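Local coordinates for extracellular sialidase/neuraminidase, putative (Aspergillus fumigatus, PDB 2XZI), which is a sialidase acting as a KDNase, probably releasing the deaminated sialic acid KDN from glycoconjugates, at residues F357-D360 / K364-Y367; R322-A327 / I371-N376; S25-S30 / V71-K76; G100-P105 / H152-E157; G250-A255 / T291-S296. All coordinates share one frame; numbering follows the deposited sequence. Where two conformers were deposited one is given.

Interaction 1 (F357-D360 / K364-Y367); sequences FFND and KNSY
Ser366 OG is held by two bonds: it accepts the backbone N-H of Asp360 at 2.8 Å (Asp360 N to Ser366 OG) and also bonds Gly361 O within the same loop. A serine suits this spot because its hydroxyl, small and able both to give and to accept, fits between two backbone groups of the loop. Asn359 works as a second bridge. Its OD1 takes the N-H of Tyr367 on a lone pair, 3.0 Å from Tyr367 N, while its ND2 gives to Asn365 O from above that carbonyl's plane. With chi1 at 52° the amide turns back across the loop and lies nearly parallel to the Tyr367 ring, the two planes 20° apart. Asp360 binds the start of the returning segment, its OD2 receiving Asn365 N at 3.0 Å through the anti lone pair. At the other end Phe357 N bonds Tyr367 O at 2.9 Å. The side chain of Phe358 comes within about 4 Å (nearest atoms) of a bound deamino-alpha-neuraminic acid and makes a cation-pi contact with Arg303. The result is a loop stiffened by side-chain-to-backbone bonds, joining adjacent strands 349-356 and 368-375 of a propeller blade beside the second sugar site.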
# COMPACT_ATOMS: atom_id res chain seq x y z
N PHE A 357 -7.31 -0.71 17.33
CA PHE A 357 -8.18 -0.68 18.50
C PHE A 357 -7.45 -0.18 19.75
O PHE A 357 -8.08 0.38 20.64
CB PHE A 357 -8.80 -2.04 18.75
CG PHE A 357 -9.97 -2.35 17.85
CD1 PHE A 357 -9.78 -2.93 16.60
CD2 PHE A 357 -11.27 -2.04 18.26
CE1 PHE A 357 -10.87 -3.21 15.77
CE2 PHE A 357 -12.36 -2.32 17.43
CZ PHE A 357 -12.16 -2.91 16.18
N PHE A 358 -6.14 -0.39 19.79
CA PHE A 358 -5.27 0.14 20.84
C PHE A 358 -5.62 -0.43 22.23
O PHE A 358 -5.34 0.18 23.26
CB PHE A 358 -5.30 1.68 20.83
CG PHE A 358 -4.03 2.31 21.29
CD1 PHE A 358 -2.87 2.20 20.52
CD2 PHE A 358 -3.99 3.05 22.47
CE1 PHE A 358 -1.68 2.80 20.94
CE2 PHE A 358 -2.80 3.65 22.89
CZ PHE A 358 -1.65 3.53 22.12
N ASN A 359 -6.21 -1.62 22.23
CA ASN A 359 -6.61 -2.30 23.48
C ASN A 359 -5.43 -2.74 24.32
O ASN A 359 -5.57 -2.97 25.52
CB ASN A 359 -7.50 -3.50 23.17
CG ASN A 359 -6.86 -4.42 22.16
OD1 ASN A 359 -6.71 -4.06 20.99
ND2 ASN A 359 -6.44 -5.60 22.61
N ASP A 360 -4.27 -2.89 23.68
CA ASP A 360 -3.02 -3.24 24.36
C ASP A 360 -1.99 -2.11 24.17
O ASP A 360 -0.78 -2.33 24.23
CB ASP A 360 -2.50 -4.59 23.83
CG ASP A 360 -1.30 -5.15 24.62
OD1 ASP A 360 -1.20 -4.89 25.85
OD2 ASP A 360 -0.46 -5.86 24.01
N LYS A 364 1.69 -5.89 21.47
CA LYS A 364 1.48 -6.88 20.41
C LYS A 364 0.05 -7.37 20.29
O LYS A 364 -0.34 -7.91 19.25
CB LYS A 364 2.41 -8.09 20.60
CG LYS A 364 2.05 -8.98 21.79
CD LYS A 364 3.15 -9.97 22.10
CE LYS A 364 2.83 -10.78 23.35
NZ LYS A 364 3.97 -11.66 23.76
N ASN A 365 -0.74 -7.17 21.34
CA ASN A 365 -2.11 -7.65 21.32
C ASN A 365 -3.17 -6.64 20.88
O ASN A 365 -4.36 -6.95 20.89
CB ASN A 365 -2.50 -8.28 22.67
CG ASN A 365 -3.77 -9.11 22.59
OD1 ASN A 365 -3.96 -9.90 21.66
ND2 ASN A 365 -4.66 -8.92 23.56
N SER A 366 -2.74 -5.44 20.48
CA SER A 366 -3.66 -4.46 19.94
C SER A 366 -4.17 -4.88 18.56
O SER A 366 -3.39 -5.04 17.60
CB SER A 366 -3.04 -3.07 19.91
OG SER A 366 -2.98 -2.53 21.23
N TYR A 367 -5.48 -5.10 18.46
CA TYR A 367 -6.10 -5.56 17.23
C TYR A 367 -6.05 -4.49 16.15
O TYR A 367 -6.36 -3.32 16.38
CB TYR A 367 -7.55 -5.98 17.50
CG TYR A 367 -7.64 -7.20 18.40
CD1 TYR A 367 -7.46 -8.49 17.88
CD2 TYR A 367 -7.88 -7.06 19.77
CE1 TYR A 367 -7.53 -9.61 18.71
CE2 TYR A 367 -7.95 -8.18 20.60
CZ TYR A 367 -7.77 -9.45 20.06
OH TYR A 367 -7.84 -10.56 20.88

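Interaction 2 (R322-A327 / I371-N376); sequences RKLEDA and IWRRFN
Arg373 and Leu324 cross one another aslant, the aliphatic side chain lying against the flat end of the basic one. Leu324 CB stands 3.7 Å above the plane of the Arg373 guanidinium, toward its rim, and Leu324 CD1 touches NE of Arg373, also at 3.7 Å. The arginine chain is extended from CG to NE; the turn at chi4, -81°, then swings the guanidinium across the line of the chain and aims its end at Ala327. There NH1 and NH2 converge on a single oxygen, Ala327 O lying 2.9 Å from Arg373 NH1 and 2.8 Å from Arg373 NH2, in the guanidinium plane. Both nitrogens come from the same face of the carbonyl. Leu324 begins a short 3-10 turn after strand 322-323, the outermost strand of one blade of the sialidase beta-propeller. Arg373 belongs to strand 368-375 of the next blade, whose edge is completed by the N-terminal strand 12-18, the ring closure characteristic of propellers. Long and flat-ended, arginine suits a buried place between blades: it reaches a backbone carbonyl while NH2 also forms a salt bridge with Glu335, which probably offsets the buried charge. Alongside, Leu324 CD2 meets Phe375 CE2 at 4.3 Å, a looser apolar touch. Arg322, on the strand before the turn, makes a salt bridge through NE to Asp326 OD2, 2.9 Å, and a cation-pi contact with Trp379.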
# COMPACT_ATOMS: atom_id res chain seq x y z
N ARG A 322 -8.48 17.17 2.98
CA ARG A 322 -9.53 16.89 3.96
C ARG A 322 -9.10 15.78 4.92
O ARG A 322 -8.52 14.77 4.52
CB ARG A 322 -10.84 16.54 3.26
CG ARG A 322 -12.03 16.54 4.21
CD ARG A 322 -13.36 16.59 3.50
NE ARG A 322 -14.41 16.92 4.46
CZ ARG A 322 -15.67 17.19 4.14
NH1 ARG A 322 -16.07 17.20 2.88
NH2 ARG A 322 -16.52 17.51 5.11
N LYS A 323 -9.39 15.98 6.19
CA LYS A 323 -9.18 14.95 7.19
C LYS A 323 -10.16 13.82 7.00
O LYS A 323 -11.37 14.06 6.89
CB LYS A 323 -9.37 15.50 8.60
CG LYS A 323 -8.42 16.59 8.97
CD LYS A 323 -8.73 17.04 10.40
CE LYS A 323 -7.81 18.15 10.85
NZ LYS A 323 -8.15 18.60 12.24
N LEU A 324 -9.66 12.59 7.00
CA LEU A 324 -10.57 11.43 6.93
C LEU A 324 -11.54 11.36 8.12
O LEU A 324 -12.65 10.83 7.98
CB LEU A 324 -9.83 10.09 6.78
CG LEU A 324 -8.94 9.99 5.55
CD1 LEU A 324 -8.45 8.56 5.37
CD2 LEU A 324 -9.61 10.50 4.26
N GLU A 325 -11.15 11.96 9.25
CA GLU A 325 -12.00 11.95 10.43
C GLU A 325 -13.28 12.77 10.24
O GLU A 325 -14.21 12.65 11.03
CB GLU A 325 -11.22 12.34 11.71
CG GLU A 325 -10.11 13.36 11.53
CD GLU A 325 -9.08 13.34 12.67
OE1 GLU A 325 -9.50 13.39 13.85
OE2 GLU A 325 -7.86 13.27 12.38
N ASP A 326 -13.35 13.57 9.17
CA ASP A 326 -14.61 14.26 8.81
C ASP A 326 -15.70 13.27 8.40
O ASP A 326 -16.89 13.62 8.41
CB ASP A 326 -14.39 15.24 7.65
CG ASP A 326 -13.56 16.45 8.02
OD1 ASP A 326 -13.11 16.57 9.17
OD2 ASP A 326 -13.36 17.29 7.10
N ALA A 327 -15.30 12.06 8.01
CA ALA A 327 -16.21 10.98 7.67
C ALA A 327 -15.78 9.76 8.50
O ALA A 327 -15.37 8.74 7.95
CB ALA A 327 -16.14 10.68 6.17
N ILE A 371 -9.88 -0.28 7.03
CA ILE A 371 -11.09 0.41 6.58
C ILE A 371 -11.02 0.62 5.08
O ILE A 371 -9.95 0.93 4.55
CB ILE A 371 -11.23 1.79 7.29
CG1 ILE A 371 -11.29 1.67 8.81
CG2 ILE A 371 -12.41 2.61 6.72
CD1 ILE A 371 -12.01 0.49 9.34
N TRP A 372 -12.16 0.43 4.40
CA TRP A 372 -12.32 0.81 3.00
C TRP A 372 -13.15 2.08 2.89
O TRP A 372 -14.23 2.20 3.48
CB TRP A 372 -13.01 -0.32 2.25
CG TRP A 372 -13.50 -0.04 0.87
CD1 TRP A 372 -14.81 -0.04 0.48
CD2 TRP A 372 -12.72 0.23 -0.30
NE1 TRP A 372 -14.90 0.22 -0.87
CE2 TRP A 372 -13.63 0.38 -1.38
CE3 TRP A 372 -11.34 0.36 -0.56
CZ2 TRP A 372 -13.21 0.64 -2.68
CZ3 TRP A 372 -10.93 0.63 -1.86
CH2 TRP A 372 -11.87 0.76 -2.90
N ARG A 373 -12.65 3.03 2.11
CA ARG A 373 -13.34 4.30 1.91
C ARG A 373 -13.49 4.54 0.44
O ARG A 373 -12.58 4.21 -0.36
CB ARG A 373 -12.52 5.44 2.46
CG ARG A 373 -12.35 5.45 3.95
CD ARG A 373 -11.57 6.67 4.42
NE ARG A 373 -11.73 6.85 5.86
CZ ARG A 373 -12.79 7.41 6.43
NH1 ARG A 373 -13.79 7.88 5.69
NH2 ARG A 373 -12.86 7.50 7.75
N ARG A 374 -14.64 5.11 0.07
CA ARG A 374 -14.83 5.72 -1.24
C ARG A 374 -15.21 7.17 -1.03
O ARG A 374 -16.05 7.48 -0.18
CB ARG A 374 -15.93 5.00 -2.01
CG ARG A 374 -15.54 3.62 -2.46
CD ARG A 374 -16.72 2.67 -2.72
NE ARG A 374 -17.87 3.34 -3.33
CZ ARG A 374 -17.99 3.63 -4.62
NH1 ARG A 374 -17.03 3.28 -5.48
NH2 ARG A 374 -19.06 4.30 -5.05
N PHE A 375 -14.62 8.06 -1.82
CA PHE A 375 -15.03 9.46 -1.79
C PHE A 375 -14.70 10.07 -3.13
O PHE A 375 -13.82 9.58 -3.83
CB PHE A 375 -14.34 10.23 -0.65
CG PHE A 375 -12.86 9.97 -0.52
CD1 PHE A 375 -11.96 10.66 -1.31
CD2 PHE A 375 -12.37 9.06 0.41
CE1 PHE A 375 -10.60 10.44 -1.19
CE2 PHE A 375 -11.00 8.85 0.53
CZ PHE A 375 -10.12 9.55 -0.28
N ASN A 376 -15.42 11.11 -3.51
CA ASN A 376 -15.10 11.81 -4.74
C ASN A 376 -14.26 13.06 -4.51
O ASN A 376 -13.99 13.44 -3.37
CB ASN A 376 -16.34 12.09 -5.60
CG ASN A 376 -17.36 12.98 -4.91
OD1 ASN A 376 -17.19 13.43 -3.77
ND2 ASN A 376 -18.46 13.22 -5.61

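Interaction 3 (S25-S30 / V71-K76); sequences SPDKLS and VYKRTK
Asp27 and Lys73 make the tight half of this contact, a salt bridge in which Lys73 NZ sits 2.8 Å from Asp27 OD1. The ammonium does not lie in the carboxylate plane but comes from above it, 42° out, with Asp27 OD2 only a little farther from Lys73 NZ at 3.2 Å. The extended chain of Lys73 beyond CG carries its charge from strand 68-74 across to the loop that leads into strand 37-45. Lysine suits this: four methylenes span the gap, and the rounded ammonium can serve several oxygens, here Leu17 O as well as the aspartate. Asp27 in turn is steadied by Arg19, whose backbone N bonds OD2. The other half is looser. Leu29 CD2 and Val71 CG1 approach to 4.4 Å, a light apolar touch, and Leu29 remains partly exposed between the surface residues Lys28 and Ser30. Val71 points toward the loop and is buried, touching Phe35 and Phe38 as well; a beta-branched side chain suits such a strand position. Between these two segments the salt bridge is the one polar link, joining the loop to the propeller blade that holds strand 68-74. With Asp27 OD2 also bonded to Arg19 N and Lys73 NZ also bonded to Leu17 O, the pair probably stays ionised.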
# COMPACT_ATOMS: atom_id res chain seq x y z
N SER A 25 -18.15 -10.95 13.23
CA SER A 25 -17.84 -11.47 11.90
C SER A 25 -16.39 -11.18 11.48
O SER A 25 -16.17 -10.49 10.47
CB SER A 25 -18.81 -10.91 10.85
OG SER A 25 -20.15 -11.21 11.18
N PRO A 26 -15.41 -11.69 12.25
CA PRO A 26 -14.01 -11.49 11.88
C PRO A 26 -13.70 -12.17 10.55
O PRO A 26 -14.32 -13.18 10.21
CB PRO A 26 -13.26 -12.18 13.01
CG PRO A 26 -14.20 -13.27 13.48
CD PRO A 26 -15.54 -12.59 13.42
N ASP A 27 -12.74 -11.63 9.81
CA ASP A 27 -12.41 -12.24 8.53
C ASP A 27 -11.50 -13.45 8.71
O ASP A 27 -10.46 -13.35 9.35
CB ASP A 27 -11.78 -11.21 7.59
CG ASP A 27 -12.82 -10.32 6.95
OD1 ASP A 27 -13.69 -10.84 6.23
OD2 ASP A 27 -12.79 -9.08 7.19
N LYS A 28 -11.94 -14.59 8.16
CA LYS A 28 -11.18 -15.83 8.15
C LYS A 28 -11.21 -16.43 6.75
O LYS A 28 -12.12 -16.13 5.95
CB LYS A 28 -11.79 -16.84 9.14
CG LYS A 28 -11.96 -16.34 10.57
CD LYS A 28 -12.62 -17.41 11.45
CE LYS A 28 -12.62 -16.98 12.91
NZ LYS A 28 -13.33 -17.98 13.76
N LEU A 29 -10.20 -17.24 6.42
CA LEU A 29 -10.22 -18.01 5.18
C LEU A 29 -11.24 -19.15 5.24
O LEU A 29 -11.73 -19.50 6.32
CB LEU A 29 -8.82 -18.57 4.89
CG LEU A 29 -7.71 -17.52 4.80
CD1 LEU A 29 -6.33 -18.19 4.78
CD2 LEU A 29 -7.88 -16.68 3.57
N SER A 30 -11.54 -19.72 4.08
CA SER A 30 -12.51 -20.81 4.00
C SER A 30 -12.03 -22.05 4.75
O SER A 30 -12.85 -22.88 5.15
CB SER A 30 -12.78 -21.16 2.54
OG SER A 30 -11.61 -21.66 1.95
N VAL A 71 -3.15 -11.97 2.22
CA VAL A 71 -4.58 -12.21 1.99
C VAL A 71 -5.18 -11.14 1.09
O VAL A 71 -4.55 -10.11 0.84
CB VAL A 71 -5.36 -12.35 3.34
CG1 VAL A 71 -4.84 -13.56 4.13
CG2 VAL A 71 -5.31 -11.05 4.18
N TYR A 72 -6.38 -11.39 0.58
CA TYR A 72 -7.03 -10.43 -0.29
C TYR A 72 -8.54 -10.62 -0.35
O TYR A 72 -9.06 -11.68 0.05
CB TYR A 72 -6.43 -10.48 -1.69
CG TYR A 72 -6.81 -11.67 -2.56
CD1 TYR A 72 -6.27 -12.93 -2.33
CD2 TYR A 72 -7.67 -11.51 -3.64
CE1 TYR A 72 -6.58 -14.00 -3.15
CE2 TYR A 72 -8.00 -12.60 -4.46
CZ TYR A 72 -7.45 -13.83 -4.22
OH TYR A 72 -7.76 -14.92 -5.02
N LYS A 73 -9.21 -9.59 -0.85
CA LYS A 73 -10.61 -9.67 -1.24
C LYS A 73 -10.78 -9.02 -2.59
O LYS A 73 -10.08 -8.07 -2.92
CB LYS A 73 -11.49 -8.95 -0.23
CG LYS A 73 -11.60 -9.61 1.13
CD LYS A 73 -12.54 -8.84 2.02
CE LYS A 73 -12.75 -9.61 3.30
NZ LYS A 73 -13.83 -9.06 4.12
N ARG A 74 -11.72 -9.52 -3.37
CA ARG A 74 -12.11 -8.87 -4.61
C ARG A 74 -13.55 -8.39 -4.49
O ARG A 74 -14.33 -8.96 -3.73
CB ARG A 74 -12.08 -9.87 -5.78
CG ARG A 74 -10.87 -10.79 -5.83
CD ARG A 74 -10.88 -11.53 -7.17
NE ARG A 74 -12.11 -12.30 -7.38
CZ ARG A 74 -12.55 -12.72 -8.56
NH1 ARG A 74 -11.89 -12.44 -9.68
NH2 ARG A 74 -13.68 -13.42 -8.64
N THR A 75 -13.91 -7.40 -5.28
CA THR A 75 -15.31 -7.14 -5.52
C THR A 75 -15.93 -8.30 -6.29
O THR A 75 -15.28 -8.94 -7.14
CB THR A 75 -15.55 -5.78 -6.23
OG1 THR A 75 -14.84 -5.73 -7.48
CG2 THR A 75 -15.07 -4.66 -5.32
N LYS A 76 -17.19 -8.60 -5.94
CA LYS A 76 -17.92 -9.73 -6.51
C LYS A 76 -18.10 -9.61 -8.02
O LYS A 76 -18.03 -10.62 -8.74
CB LYS A 76 -19.29 -9.87 -5.85
CG LYS A 76 -19.26 -10.39 -4.43
CD LYS A 76 -20.67 -10.43 -3.88
CE LYS A 76 -20.68 -11.00 -2.49
NZ LYS A 76 -22.07 -10.95 -1.93

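Interaction 4 (G100-P105 / H152-E157); sequences GTWGNP and HLYLTE
Trp102 drives the edge of its six-membered ring into the face of Tyr154, an edge-to-face (T-shaped) pair with centroids 4.8 Å apart and planes at 66°. Two atoms of the indole do the touching. Trp102 CZ3 lies 3.6 Å above the tyrosine plane, over its centre, and comes to 3.7 Å from Tyr154 CG; Trp102 CH2 reaches Tyr154 CZ at 3.9 Å. The slightly positive C-H edge of one ring thus meets the electron-rich face of the other. Both side chains rise from the same side of a four-stranded antiparallel blade of the beta-propeller, Trp102 on its first strand, 101-109, and Tyr154 on its third, 152-158. Strand 115-122 runs between them, so their alpha carbons stay 9.1 Å apart, and two large aromatic side chains bridge over it. With CG anti to the carbonyl carbon, chi1 -86°, the Tyr154 ring presents its face to the indole. Farther out, Trp102 NE1 gives a hydrogen bond to Ser97 O, which probably helps fix the rotation of the indole; Ser97 falls between Gly96 and Gly98, two members of the sodium site, and the indole comes within about 5 Å of that ion. Val95 packs on the tryptophan, Pro168 on the tyrosine, and the backbone of Trp102 is tied to Ile68 in the preceding blade.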
# COMPACT_ATOMS: atom_id res chain seq x y z
N GLY A 100 6.64 -18.34 8.20
CA GLY A 100 7.35 -17.11 7.95
C GLY A 100 6.40 -15.99 7.58
O GLY A 100 5.17 -16.13 7.63
N THR A 101 6.99 -14.87 7.16
CA THR A 101 6.27 -13.64 6.88
C THR A 101 6.17 -13.44 5.38
O THR A 101 7.20 -13.32 4.71
CB THR A 101 7.05 -12.40 7.45
OG1 THR A 101 7.23 -12.51 8.87
CG2 THR A 101 6.37 -11.07 7.07
N TRP A 102 4.95 -13.43 4.86
CA TRP A 102 4.67 -13.00 3.50
C TRP A 102 3.99 -11.64 3.59
O TRP A 102 2.91 -11.54 4.18
CB TRP A 102 3.73 -13.97 2.78
CG TRP A 102 4.29 -15.32 2.53
CD1 TRP A 102 4.11 -16.42 3.30
CD2 TRP A 102 5.14 -15.72 1.45
NE1 TRP A 102 4.79 -17.50 2.77
CE2 TRP A 102 5.43 -17.09 1.63
CE3 TRP A 102 5.68 -15.06 0.33
CZ2 TRP A 102 6.24 -17.81 0.74
CZ3 TRP A 102 6.48 -15.77 -0.55
CH2 TRP A 102 6.75 -17.14 -0.34
N GLY A 103 4.58 -10.61 2.99
CA GLY A 103 3.99 -9.28 3.13
C GLY A 103 4.44 -8.23 2.16
O GLY A 103 4.92 -8.53 1.06
N ASN A 104 4.28 -6.97 2.58
CA ASN A 104 4.57 -5.81 1.72
C ASN A 104 3.87 -5.88 0.35
O ASN A 104 4.50 -5.72 -0.69
CB ASN A 104 6.09 -5.66 1.51
CG ASN A 104 6.78 -5.07 2.71
OD1 ASN A 104 6.90 -5.73 3.76
ND2 ASN A 104 7.22 -3.83 2.59
N PRO A 105 2.55 -6.14 0.33
CA PRO A 105 1.94 -6.23 -1.00
C PRO A 105 2.13 -4.97 -1.83
O PRO A 105 1.84 -3.86 -1.36
CB PRO A 105 0.44 -6.44 -0.67
CG PRO A 105 0.29 -5.85 0.68
CD PRO A 105 1.54 -6.20 1.40
N HIS A 152 13.65 -11.58 1.26
CA HIS A 152 13.53 -11.97 -0.16
C HIS A 152 12.48 -11.13 -0.84
O HIS A 152 11.64 -10.53 -0.18
CB HIS A 152 13.17 -13.45 -0.29
CG HIS A 152 14.27 -14.38 0.12
ND1 HIS A 152 14.72 -15.38 -0.71
CD2 HIS A 152 15.00 -14.46 1.25
CE1 HIS A 152 15.70 -16.03 -0.10
NE2 HIS A 152 15.88 -15.50 1.09
N LEU A 153 12.56 -11.08 -2.17
CA LEU A 153 11.61 -10.40 -3.01
C LEU A 153 10.99 -11.43 -3.92
O LEU A 153 11.69 -12.12 -4.67
CB LEU A 153 12.31 -9.31 -3.85
CG LEU A 153 11.40 -8.55 -4.82
CD1 LEU A 153 10.58 -7.55 -4.04
CD2 LEU A 153 12.19 -7.85 -5.86
N TYR A 154 9.67 -11.56 -3.83
CA TYR A 154 8.89 -12.51 -4.60
C TYR A 154 7.94 -11.82 -5.56
O TYR A 154 7.51 -10.69 -5.33
CB TYR A 154 8.10 -13.36 -3.63
CG TYR A 154 8.85 -14.57 -3.10
CD1 TYR A 154 9.64 -14.49 -1.94
CD2 TYR A 154 8.76 -15.80 -3.74
CE1 TYR A 154 10.30 -15.61 -1.45
CE2 TYR A 154 9.43 -16.93 -3.24
CZ TYR A 154 10.20 -16.83 -2.11
OH TYR A 154 10.85 -17.95 -1.63
N LEU A 155 7.59 -12.54 -6.62
CA LEU A 155 6.60 -12.06 -7.58
C LEU A 155 5.57 -13.13 -7.88
O LEU A 155 5.93 -14.26 -8.23
CB LEU A 155 7.28 -11.60 -8.87
CG LEU A 155 6.35 -11.09 -9.98
CD1 LEU A 155 5.63 -9.78 -9.59
CD2 LEU A 155 7.14 -10.91 -11.28
N THR A 156 4.30 -12.78 -7.72
CA THR A 156 3.21 -13.61 -8.20
C THR A 156 2.36 -12.78 -9.16
O THR A 156 2.48 -11.54 -9.21
CB THR A 156 2.38 -14.18 -7.03
OG1 THR A 156 1.24 -14.90 -7.54
CG2 THR A 156 1.89 -13.07 -6.11
N GLU A 157 1.55 -13.44 -9.97
CA GLU A 157 0.64 -12.71 -10.83
C GLU A 157 -0.65 -13.48 -11.04
O GLU A 157 -0.72 -14.68 -10.78
CB GLU A 157 1.29 -12.33 -12.17
CG GLU A 157 1.61 -13.49 -13.09
CD GLU A 157 2.84 -14.26 -12.68
OE1 GLU A 157 3.85 -13.62 -12.30
OE2 GLU A 157 2.82 -15.51 -12.75

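Interaction 5 (G250-A255 / T291-S296); sequences GYRMVA and TIFLNS
Arg252 carries the contact with Phe293 and Asn295. Two residues earlier, Gly250 takes up backbone angles at which a beta carbon would collide with the preceding carbonyl oxygen. Arg252 points toward the other segment, and its chain is bent twice, at chi2 (-64°) and chi3 (-63°), folding it beside the two partners. Arg252 NE comes to the edge of the Phe293 ring, near its plane, 3.6 Å from Phe293 CZ, while Arg252 CG and CD also rest on that atom at 3.8 Å. Asn295 slides past in the opposite direction, its ND2 3.7 Å from Arg252 CD, with amide and guanidinium planes 77° apart. These are contacts without hydrogen bonds; the polar atoms are bonded to residues outside the two segments. Asp273 takes both Arg252 NH1, as a salt bridge, and Asn295 ND2, so one carboxylate holds the pair side by side, and Asn243 accepts from Arg252 NE. An arginine suits such a buried place because its aliphatic part lies against the rim of a ring while its charged end meets an aspartate. From strand 250-258, paired with 240-244 and 261-268, the arginine reaches across to strand 290-294 of the next blade, which lies between 279-284 and 305-310.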
# COMPACT_ATOMS: atom_id res chain seq x y z
N GLY A 250 9.07 13.53 10.86
CA GLY A 250 9.20 14.88 10.37
C GLY A 250 8.35 15.11 9.14
O GLY A 250 7.21 15.60 9.26
N TYR A 251 8.91 14.77 7.97
CA TYR A 251 8.34 15.10 6.67
C TYR A 251 8.59 14.01 5.65
O TYR A 251 9.57 13.28 5.75
CB TYR A 251 8.95 16.42 6.14
CG TYR A 251 8.74 17.57 7.09
CD1 TYR A 251 7.54 18.28 7.10
CD2 TYR A 251 9.72 17.91 8.03
CE1 TYR A 251 7.32 19.32 7.99
CE2 TYR A 251 9.52 18.95 8.92
CZ TYR A 251 8.32 19.64 8.90
OH TYR A 251 8.12 20.68 9.78
N ARG A 252 7.71 13.93 4.66
CA ARG A 252 7.94 13.05 3.52
C ARG A 252 9.22 13.45 2.78
O ARG A 252 9.56 14.64 2.71
CB ARG A 252 6.77 13.11 2.56
CG ARG A 252 5.42 12.77 3.16
CD ARG A 252 5.31 11.34 3.67
NE ARG A 252 5.46 10.34 2.62
CZ ARG A 252 5.39 9.03 2.83
NH1 ARG A 252 5.11 8.57 4.06
NH2 ARG A 252 5.53 8.19 1.82
N MET A 253 9.93 12.46 2.26
CA MET A 253 11.15 12.69 1.50
C MET A 253 10.85 12.54 0.01
O MET A 253 10.40 11.48 -0.43
CB MET A 253 12.24 11.71 1.94
CG MET A 253 12.67 11.86 3.41
SD MET A 253 13.41 13.46 3.77
CE MET A 253 14.99 13.27 2.98
N VAL A 254 11.08 13.59 -0.76
CA VAL A 254 10.68 13.64 -2.16
C VAL A 254 11.88 13.75 -3.10
O VAL A 254 12.83 14.49 -2.82
CB VAL A 254 9.65 14.81 -2.43
CG1 VAL A 254 9.42 15.04 -3.92
CG2 VAL A 254 8.33 14.51 -1.73
N ALA A 255 11.84 12.99 -4.19
CA ALA A 255 12.80 13.16 -5.28
C ALA A 255 12.08 13.04 -6.60
O ALA A 255 11.04 12.36 -6.70
CB ALA A 255 13.90 12.13 -5.19
N THR A 291 -2.86 15.08 -8.92
CA THR A 291 -2.21 14.02 -8.19
C THR A 291 -2.82 14.05 -6.80
O THR A 291 -3.04 15.14 -6.23
CB THR A 291 -0.69 14.25 -8.07
OG1 THR A 291 -0.11 14.42 -9.37
CG2 THR A 291 0.01 13.08 -7.41
N ILE A 292 -3.12 12.86 -6.27
CA ILE A 292 -3.69 12.68 -4.94
C ILE A 292 -2.62 12.09 -4.00
O ILE A 292 -1.83 11.23 -4.40
CB ILE A 292 -4.91 11.70 -4.97
CG1 ILE A 292 -5.83 11.92 -6.20
CG2 ILE A 292 -5.66 11.77 -3.63
CD1 ILE A 292 -6.48 13.32 -6.32
N PHE A 293 -2.58 12.58 -2.76
CA PHE A 293 -1.66 12.07 -1.75
C PHE A 293 -2.42 11.79 -0.45
O PHE A 293 -3.34 12.53 -0.09
CB PHE A 293 -0.52 13.06 -1.49
CG PHE A 293 0.49 12.55 -0.51
CD1 PHE A 293 1.38 11.54 -0.86
CD2 PHE A 293 0.53 13.05 0.79
CE1 PHE A 293 2.31 11.04 0.05
CE2 PHE A 293 1.46 12.56 1.72
CZ PHE A 293 2.36 11.55 1.34
N LEU A 294 -2.02 10.73 0.26
CA LEU A 294 -2.64 10.35 1.53
C LEU A 294 -1.58 9.88 2.51
O LEU A 294 -0.76 9.02 2.19
CB LEU A 294 -3.64 9.22 1.29
CG LEU A 294 -4.37 8.61 2.48
CD1 LEU A 294 -5.15 9.62 3.32
CD2 LEU A 294 -5.31 7.54 1.93
N ASN A 295 -1.60 10.45 3.71
CA ASN A 295 -0.73 10.00 4.80
C ASN A 295 -1.29 10.55 6.10
O ASN A 295 -2.36 11.18 6.11
CB ASN A 295 0.75 10.41 4.59
CG ASN A 295 1.09 11.81 5.13
OD1 ASN A 295 0.30 12.75 5.02
ND2 ASN A 295 2.28 11.94 5.73
N SER A 296 -0.60 10.27 7.21
CA SER A 296 -0.97 10.95 8.44
C SER A 296 -0.22 12.27 8.50
O SER A 296 1.01 12.30 8.62
CB SER A 296 -0.64 10.11 9.66
OG SER A 296 -1.13 10.79 10.81

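From the N terminus, interaction 3 comes first, closing a loop of 40 residues between the segment after strand 12-18 and strand 68-74. Interaction 4 follows within a single blade, linking strands 101-109 and 152-158 across their neighbour. Interaction 5 then joins strand 250-258 to strand 290-294 of the next blade. Interaction 2 closes the last loop, from the edge of that blade to strand 368-375 of the final one, and interaction 1 is nested inside it, bracing the hairpin loop just before this strand. The others run in series and none cross. Interactions 2 and 5 touch through Leu324 and Leu294; interactions 3 and 5 lie on opposite sides of the chain's centre, about 30 Å apart between centres.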